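Local coordinates for pesticidial crystal protein CRY2AA (Bacillus thuringiensis serovar kurstaki, PDB 1I5P) that binds midgut epithelial cells of dipteran and lepidopteran larvae and promotes their colloid-osmotic lysis as an insecticidal delta-endotoxin, at residues 153-158 and 183-188; 209-213 and 629-633. All coordinates share one frame; numbering follows the deposited sequence.

Interaction 1 of 2, residues 153-158 and 183-188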
ATOM      1  N   MET A 153     -11.350 -30.900   1.751  1.00 19.34           N
ATOM      2  CA  MET A 153     -11.410 -29.444   1.693  1.00 19.55           C
ATOM      3  C   MET A 153     -10.555 -28.912   0.546  1.00 19.47           C
ATOM      4  O   MET A 153     -10.977 -28.017  -0.191  1.00 17.65           O
ATOM      5  CB  MET A 153     -10.928 -28.850   3.023  1.00 20.77           C
ATOM      6  CG  MET A 153     -11.026 -27.332   3.119  1.00 20.48           C
ATOM      7  SD  MET A 153     -12.722 -26.716   3.100  1.00 24.47           S
ATOM      8  CE  MET A 153     -12.888 -26.147   1.406  1.00 25.84           C
ATOM      9  N   GLN A 154      -9.357 -29.475   0.398  1.00 18.05           N
ATOM     10  CA  GLN A 154      -8.436 -29.055  -0.649  1.00 19.90           C
ATOM     11  C   GLN A 154      -9.062 -29.199  -2.022  1.00 21.57           C
ATOM     12  O   GLN A 154      -8.991 -28.284  -2.849  1.00 20.46           O
ATOM     13  CB  GLN A 154      -7.144 -29.880  -0.590  1.00 21.00           C
ATOM     14  CG  GLN A 154      -6.271 -29.809  -1.854  1.00 21.06           C
ATOM     15  CD  GLN A 154      -5.590 -28.457  -2.078  1.00 22.56           C
ATOM     16  OE1 GLN A 154      -4.889 -28.263  -3.076  1.00 25.93           O
ATOM     17  NE2 GLN A 154      -5.786 -27.526  -1.151  1.00 17.64           N
ATOM     18  N   GLN A 155      -9.672 -30.354  -2.265  1.00 20.79           N
ATOM     19  CA  GLN A 155     -10.299 -30.612  -3.551  1.00 20.96           C
ATOM     20  C   GLN A 155     -11.497 -29.693  -3.737  1.00 19.88           C
ATOM     21  O   GLN A 155     -11.767 -29.234  -4.844  1.00 19.98           O
ATOM     22  CB  GLN A 155     -10.728 -32.074  -3.645  1.00 21.22           C
ATOM     23  CG  GLN A 155     -11.276 -32.463  -5.008  1.00 22.96           C
ATOM     24  CD  GLN A 155     -10.317 -32.133  -6.131  1.00 23.62           C
ATOM     25  OE1 GLN A 155      -9.167 -32.572  -6.127  1.00 26.79           O
ATOM     26  NE2 GLN A 155     -10.784 -31.353  -7.102  1.00 24.07           N
ATOM     27  N   LEU A 156     -12.214 -29.420  -2.651  1.00 19.21           N
ATOM     28  CA  LEU A 156     -13.369 -28.537  -2.730  1.00 19.73           C
ATOM     29  C   LEU A 156     -12.935 -27.119  -3.097  1.00 20.75           C
ATOM     30  O   LEU A 156     -13.635 -26.421  -3.826  1.00 21.00           O
ATOM     31  CB  LEU A 156     -14.135 -28.545  -1.401  1.00 20.14           C
ATOM     32  CG  LEU A 156     -14.940 -29.828  -1.163  1.00 21.56           C
ATOM     33  CD1 LEU A 156     -15.482 -29.857   0.253  1.00 18.46           C
ATOM     34  CD2 LEU A 156     -16.077 -29.911  -2.181  1.00 17.92           C
ATOM     35  N   PHE A 157     -11.777 -26.695  -2.596  1.00 20.21           N
ATOM     36  CA  PHE A 157     -11.259 -25.365  -2.906  1.00 20.30           C
ATOM     37  C   PHE A 157     -10.949 -25.282  -4.403  1.00 19.94           C
ATOM     38  O   PHE A 157     -11.259 -24.289  -5.066  1.00 19.14           O
ATOM     39  CB  PHE A 157      -9.981 -25.087  -2.108  1.00 16.81           C
ATOM     40  CG  PHE A 157     -10.213 -24.357  -0.811  1.00 15.44           C
ATOM     41  CD1 PHE A 157      -9.645 -24.821   0.373  1.00 15.55           C
ATOM     42  CD2 PHE A 157     -10.957 -23.181  -0.780  1.00 13.77           C
ATOM     43  CE1 PHE A 157      -9.809 -24.124   1.572  1.00 14.79           C
ATOM     44  CE2 PHE A 157     -11.130 -22.475   0.410  1.00 14.57           C
ATOM     45  CZ  PHE A 157     -10.551 -22.947   1.590  1.00 13.87           C
ATOM     46  N   LEU A 158     -10.328 -26.336  -4.921  1.00 18.51           N
ATOM     47  CA  LEU A 158      -9.963 -26.412  -6.327  1.00 19.21           C
ATOM     48  C   LEU A 158     -11.185 -26.413  -7.243  1.00 19.14           C
ATOM     49  O   LEU A 158     -11.119 -25.927  -8.370  1.00 17.04           O
ATOM     50  CB  LEU A 158      -9.128 -27.669  -6.581  1.00 18.75           C
ATOM     51  CG  LEU A 158      -7.785 -27.752  -5.853  1.00 16.93           C
ATOM     52  CD1 LEU A 158      -7.091 -29.062  -6.208  1.00 16.24           C
ATOM     53  CD2 LEU A 158      -6.917 -26.564  -6.248  1.00 15.67           C
ATOM     54  N   MET A 183      -8.847 -17.651   1.417  1.00 12.98           N
ATOM     55  CA  MET A 183      -9.310 -18.822   2.143  1.00 14.24           C
ATOM     56  C   MET A 183      -8.501 -20.076   1.836  1.00 12.64           C
ATOM     57  O   MET A 183      -8.111 -20.804   2.746  1.00 14.22           O
ATOM     58  CB  MET A 183     -10.792 -19.061   1.845  1.00 14.12           C
ATOM     59  CG  MET A 183     -11.697 -17.927   2.322  1.00 17.36           C
ATOM     60  SD  MET A 183     -13.379 -18.061   1.683  1.00 23.52           S
ATOM     61  CE  MET A 183     -13.741 -16.368   1.232  1.00 21.59           C
ATOM     62  N   HIS A 184      -8.243 -20.327   0.558  1.00 12.56           N
ATOM     63  CA  HIS A 184      -7.481 -21.508   0.164  1.00 13.39           C
ATOM     64  C   HIS A 184      -6.030 -21.462   0.650  1.00 12.82           C
ATOM     65  O   HIS A 184      -5.522 -22.442   1.205  1.00  9.48           O
ATOM     66  CB  HIS A 184      -7.498 -21.673  -1.361  1.00 15.63           C
ATOM     67  CG  HIS A 184      -6.971 -22.997  -1.830  1.00 17.83           C
ATOM     68  ND1 HIS A 184      -6.596 -23.227  -3.137  1.00 17.54           N
ATOM     69  CD2 HIS A 184      -6.754 -24.158  -1.166  1.00 17.49           C
ATOM     70  CE1 HIS A 184      -6.168 -24.471  -3.256  1.00 18.23           C
ATOM     71  NE2 HIS A 184      -6.253 -25.059  -2.077  1.00 17.75           N
ATOM     72  N   LEU A 185      -5.362 -20.330   0.439  1.00 10.87           N
ATOM     73  CA  LEU A 185      -3.970 -20.192   0.849  1.00 11.84           C
ATOM     74  C   LEU A 185      -3.826 -20.221   2.364  1.00 12.56           C
ATOM     75  O   LEU A 185      -2.843 -20.756   2.886  1.00 11.86           O
ATOM     76  CB  LEU A 185      -3.372 -18.903   0.276  1.00 11.46           C
ATOM     77  CG  LEU A 185      -3.148 -18.912  -1.242  1.00 14.02           C
ATOM     78  CD1 LEU A 185      -2.604 -17.563  -1.702  1.00 12.89           C
ATOM     79  CD2 LEU A 185      -2.178 -20.029  -1.611  1.00 12.95           C
ATOM     80  N   SER A 186      -4.809 -19.653   3.061  1.00 11.50           N
ATOM     81  CA  SER A 186      -4.801 -19.636   4.521  1.00 13.24           C
ATOM     82  C   SER A 186      -4.938 -21.075   5.011  1.00 14.13           C
ATOM     83  O   SER A 186      -4.300 -21.479   5.990  1.00 13.37           O
ATOM     84  CB  SER A 186      -5.965 -18.799   5.054  1.00  8.96           C
ATOM     85  OG  SER A 186      -5.801 -17.423   4.728  1.00 16.12           O
ATOM     86  N   PHE A 187      -5.791 -21.828   4.315  1.00 13.84           N
ATOM     87  CA  PHE A 187      -6.056 -23.233   4.604  1.00 14.45           C
ATOM     88  C   PHE A 187      -4.763 -24.034   4.482  1.00 13.31           C
ATOM     89  O   PHE A 187      -4.402 -24.802   5.374  1.00 14.86           O
ATOM     90  CB  PHE A 187      -7.105 -23.768   3.613  1.00 15.28           C
ATOM     91  CG  PHE A 187      -7.102 -25.268   3.461  1.00 16.05           C
ATOM     92  CD1 PHE A 187      -7.616 -26.088   4.463  1.00 17.27           C
ATOM     93  CD2 PHE A 187      -6.572 -25.862   2.315  1.00 14.22           C
ATOM     94  CE1 PHE A 187      -7.606 -27.477   4.332  1.00 14.16           C
ATOM     95  CE2 PHE A 187      -6.559 -27.256   2.175  1.00 15.70           C
ATOM     96  CZ  PHE A 187      -7.078 -28.062   3.190  1.00 13.93           C
ATOM     97  N   ILE A 188      -4.069 -23.844   3.368  1.00 12.90           N
ATOM     98  CA  ILE A 188      -2.811 -24.533   3.120  1.00 13.74           C
ATOM     99  C   ILE A 188      -1.784 -24.207   4.206  1.00 14.12           C
ATOM    100  O   ILE A 188      -1.124 -25.098   4.734  1.00 13.17           O
ATOM    101  CB  ILE A 188      -2.258 -24.152   1.730  1.00 13.99           C
ATOM    102  CG1 ILE A 188      -3.199 -24.701   0.650  1.00 13.95           C
ATOM    103  CG2 ILE A 188      -0.832 -24.686   1.557  1.00 12.09           C
ATOM    104  CD1 ILE A 188      -2.933 -24.165  -0.755  1.00 15.20           C
TER
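M153 lays its CG over one face of the F187 ring, 4.0 Å from the ring centroid. With CG anti to the backbone N (chi1 -176°), the chain then bends back, and its CE settles over the centre of the F157 ring on its own helix. The next residue, Q154, folds at chi2 and brings its amide to the edges of two rings at once. Its NE2 lies 3.4 Å from F187 CE2. It also gives a weak hydrogen bond to H184 NE2, 2.7 Å long but bent to 124° at the hydrogen. The other imidazole nitrogen, ND1, is taken by Y219 OH, so the ring is held from two sides. F157 buries the most surface here. H184 CA sits over the face opposite M153 CE, 3.6 Å from the F157 centroid, while F157 CB covers a face of the imidazole and CE1 comes within 3.4 Å of F187 CB. L158 closes the row with CD2 at 3.7 Å from H184 CE1. Segments 153-158 and 183-188, on helices 145-160 and 170-193, run nearly antiparallel (158°) with the aromatic cluster of F157, H184 and F187 between them. Helix 107-135 packs on M153, M183 and F187, helix 74-81 on M183 and F187, and helix 202-232 on Q154 and L158.

Interaction 2 of 2, residues 209-213 and 629-633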
ATOM      1  N   ARG A 209       3.690 -27.816   1.521  1.00 18.94           N
ATOM      2  CA  ARG A 209       4.642 -26.712   1.471  1.00 18.98           C
ATOM      3  C   ARG A 209       4.696 -26.271   0.004  1.00 20.13           C
ATOM      4  O   ARG A 209       4.739 -25.077  -0.291  1.00 19.92           O
ATOM      5  CB  ARG A 209       6.038 -27.158   1.929  1.00 19.65           C
ATOM      6  CG  ARG A 209       6.183 -27.490   3.414  1.00 19.49           C
ATOM      7  CD  ARG A 209       7.640 -27.840   3.719  1.00 19.82           C
ATOM      8  NE  ARG A 209       7.883 -28.274   5.095  1.00 19.92           N
ATOM      9  CZ  ARG A 209       8.016 -27.463   6.141  1.00 20.90           C
ATOM     10  NH1 ARG A 209       7.928 -26.149   5.995  1.00 20.37           N
ATOM     11  NH2 ARG A 209       8.275 -27.975   7.338  1.00 21.82           N
ATOM     12  N   ASP A 210       4.688 -27.239  -0.914  1.00 19.65           N
ATOM     13  CA  ASP A 210       4.724 -26.926  -2.344  1.00 21.24           C
ATOM     14  C   ASP A 210       3.419 -26.267  -2.760  1.00 20.71           C
ATOM     15  O   ASP A 210       3.407 -25.393  -3.628  1.00 20.56           O
ATOM     16  CB  ASP A 210       4.950 -28.184  -3.190  1.00 22.45           C
ATOM     17  CG  ASP A 210       6.365 -28.720  -3.083  1.00 24.37           C
ATOM     18  OD1 ASP A 210       7.269 -27.954  -2.690  1.00 24.06           O
ATOM     19  OD2 ASP A 210       6.574 -29.909  -3.407  1.00 26.55           O
ATOM     20  N   TYR A 211       2.321 -26.695  -2.147  1.00 18.44           N
ATOM     21  CA  TYR A 211       1.020 -26.111  -2.444  1.00 18.81           C
ATOM     22  C   TYR A 211       1.029 -24.609  -2.145  1.00 18.16           C
ATOM     23  O   TYR A 211       0.605 -23.796  -2.969  1.00 18.05           O
ATOM     24  CB  TYR A 211      -0.073 -26.785  -1.608  1.00 19.11           C
ATOM     25  CG  TYR A 211      -0.604 -28.094  -2.163  1.00 18.58           C
ATOM     26  CD1 TYR A 211      -1.576 -28.815  -1.470  1.00 20.21           C
ATOM     27  CD2 TYR A 211      -0.160 -28.598  -3.385  1.00 19.27           C
ATOM     28  CE1 TYR A 211      -2.097 -30.003  -1.978  1.00 21.35           C
ATOM     29  CE2 TYR A 211      -0.674 -29.789  -3.903  1.00 21.04           C
ATOM     30  CZ  TYR A 211      -1.643 -30.483  -3.195  1.00 22.18           C
ATOM     31  OH  TYR A 211      -2.182 -31.641  -3.706  1.00 21.92           O
ATOM     32  N   LEU A 212       1.513 -24.243  -0.962  1.00 17.33           N
ATOM     33  CA  LEU A 212       1.551 -22.837  -0.578  1.00 16.93           C
ATOM     34  C   LEU A 212       2.311 -22.020  -1.618  1.00 16.83           C
ATOM     35  O   LEU A 212       1.853 -20.962  -2.048  1.00 14.10           O
ATOM     36  CB  LEU A 212       2.214 -22.668   0.793  1.00 15.92           C
ATOM     37  CG  LEU A 212       2.156 -21.240   1.359  1.00 18.94           C
ATOM     38  CD1 LEU A 212       0.701 -20.803   1.502  1.00 16.97           C
ATOM     39  CD2 LEU A 212       2.865 -21.181   2.710  1.00 15.00           C
ATOM     40  N   ARG A 213       3.472 -22.516  -2.027  1.00 16.39           N
ATOM     41  CA  ARG A 213       4.263 -21.809  -3.017  1.00 18.04           C
ATOM     42  C   ARG A 213       3.592 -21.799  -4.388  1.00 16.88           C
ATOM     43  O   ARG A 213       3.389 -20.735  -4.980  1.00 13.75           O
ATOM     44  CB  ARG A 213       5.653 -22.431  -3.161  1.00 19.00           C
ATOM     45  CG  ARG A 213       6.514 -21.729  -4.220  1.00 23.15           C
ATOM     46  CD  ARG A 213       7.552 -22.669  -4.816  1.00 27.79           C
ATOM     47  NE  ARG A 213       8.423 -22.013  -5.795  1.00 31.61           N
ATOM     48  CZ  ARG A 213       8.167 -21.897  -7.098  1.00 31.18           C
ATOM     49  NH1 ARG A 213       7.053 -22.395  -7.620  1.00 31.63           N
ATOM     50  NH2 ARG A 213       9.041 -21.287  -7.887  1.00 30.07           N
ATOM     51  N   LEU A 629      13.127 -19.141  13.018  1.00 16.09           N
ATOM     52  CA  LEU A 629      11.879 -19.283  12.276  1.00 15.98           C
ATOM     53  C   LEU A 629      12.143 -19.288  10.780  1.00 17.70           C
ATOM     54  O   LEU A 629      11.897 -18.297  10.090  1.00 17.66           O
ATOM     55  CB  LEU A 629      10.912 -18.147  12.626  1.00 16.20           C
ATOM     56  CG  LEU A 629      10.432 -18.058  14.078  1.00 17.30           C
ATOM     57  CD1 LEU A 629       9.478 -16.881  14.220  1.00 16.11           C
ATOM     58  CD2 LEU A 629       9.736 -19.356  14.476  1.00 19.14           C
ATOM     59  N   PRO A 630      12.671 -20.404  10.257  1.00 17.67           N
ATOM     60  CA  PRO A 630      12.941 -20.474   8.821  1.00 18.12           C
ATOM     61  C   PRO A 630      11.632 -20.443   8.024  1.00 17.35           C
ATOM     62  O   PRO A 630      10.578 -20.825   8.531  1.00 15.84           O
ATOM     63  CB  PRO A 630      13.681 -21.800   8.680  1.00 19.43           C
ATOM     64  CG  PRO A 630      13.053 -22.639   9.764  1.00 21.61           C
ATOM     65  CD  PRO A 630      13.044 -21.664  10.921  1.00 16.99           C
ATOM     66  N   PRO A 631      11.681 -19.974   6.767  1.00 17.95           N
ATOM     67  CA  PRO A 631      10.465 -19.916   5.941  1.00 16.93           C
ATOM     68  C   PRO A 631       9.890 -21.303   5.609  1.00 17.09           C
ATOM     69  O   PRO A 631      10.614 -22.303   5.596  1.00 16.47           O
ATOM     70  CB  PRO A 631      10.931 -19.156   4.704  1.00 18.05           C
ATOM     71  CG  PRO A 631      12.379 -19.570   4.593  1.00 19.59           C
ATOM     72  CD  PRO A 631      12.834 -19.425   6.032  1.00 18.92           C
ATOM     73  N   LEU A 632       8.587 -21.355   5.334  1.00 16.53           N
ATOM     74  CA  LEU A 632       7.912 -22.621   5.043  1.00 16.10           C
ATOM     75  C   LEU A 632       8.406 -23.322   3.778  1.00 15.83           C
ATOM     76  O   LEU A 632       8.201 -24.519   3.607  1.00 17.12           O
ATOM     77  CB  LEU A 632       6.394 -22.406   4.984  1.00 14.89           C
ATOM     78  CG  LEU A 632       5.784 -21.807   6.262  1.00 14.41           C
ATOM     79  CD1 LEU A 632       4.271 -21.895   6.204  1.00 12.82           C
ATOM     80  CD2 LEU A 632       6.303 -22.551   7.494  1.00 13.42           C
ATOM     81  N   TYR A 633       9.054 -22.568   2.900  1.00 16.45           N
ATOM     82  CA  TYR A 633       9.602 -23.119   1.669  1.00 17.97           C
ATOM     83  C   TYR A 633      10.629 -22.163   1.088  1.00 17.81           C
ATOM     84  O   TYR A 633      11.518 -22.637   0.351  1.00 21.50           O
ATOM     85  CB  TYR A 633       8.484 -23.411   0.654  1.00 17.21           C
ATOM     86  CG  TYR A 633       7.653 -22.217   0.224  1.00 17.41           C
ATOM     87  CD1 TYR A 633       8.177 -21.243  -0.626  1.00 13.76           C
ATOM     88  CD2 TYR A 633       6.337 -22.071   0.658  1.00 18.22           C
ATOM     89  CE1 TYR A 633       7.410 -20.155  -1.034  1.00 16.92           C
ATOM     90  CE2 TYR A 633       5.560 -20.983   0.259  1.00 17.31           C
ATOM     91  CZ  TYR A 633       6.102 -20.032  -0.583  1.00 17.66           C
ATOM     92  OH  TYR A 633       5.336 -18.953  -0.956  1.00 18.01           O
ATOM     93  OXT TYR A 633      10.524 -20.949   1.374  1.00 20.05           O
TER
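The C-terminal tail of the chain, a loop following strand 617-626, ends against helix 202-232 of the N-terminal helical bundle, and this contact joins parts of the chain more than 400 residues apart. Its polar link is made by R209, which reaches across to L632 with its chain extended from CG to NE. NH1 donates to the backbone carbonyl O of L632 over 2.9 Å, with 152° at the hydrogen. The approach is from the side of the carbonyl, at 117° to C=O and tilted 24° from its plane. The aliphatic part of the arginine follows the same oxygen, CD lying 3.4 Å from L632 O.

Beyond that bond the terminal residue does most of the packing. Y633 has its CG between the backbone N and the carbonyl carbon, which turns the ring onto the helix. One face is covered by R213, whose CB stands 3.5 Å from the ring centroid, almost on the ring normal, in a CH-pi contact. L212 meets the same ring at its edge, CG at 3.6 Å from CE2, so two successive helix residues hold a face and an edge. L212 also turns CD2 to L632 CD1, 3.8 Å away, and L632 is buried further by I192 and L193 of helix 170-193. The R213 side chain crosses the ring, and its guanidinium goes on to N577 O in the C-terminal part of the chain.

A terminal tail laid on a helix through one arginine-to-carbonyl bond and a tyrosine ring packed against the helix by its face and edge is an interdomain contact, here between the helical bundle and the end of the C-terminal beta sandwich in the three-domain delta-endotoxin fold.

Overall arrangement
Both segments of interaction 1 precede those of interaction 2 in the chain, and the centres of the two contacts lie 15 Å apart on the same side of the chain's centre. Interaction 1 stays within the helical bundle, whereas interaction 2 spans more than 400 residues to bring the chain's end back to it. They meet on helix 202-232, which takes I188 of helix 170-193, with CG2 3.5 Å from the backbone N of L212, and Q154 of helix 145-160, with OE1 3.5 Å from Y211 CE1. Packing therefore runs continuously from helix 145-160 through these two helices to the C-terminal tail, tying the bundle's interior to the interface with the C-terminal domain.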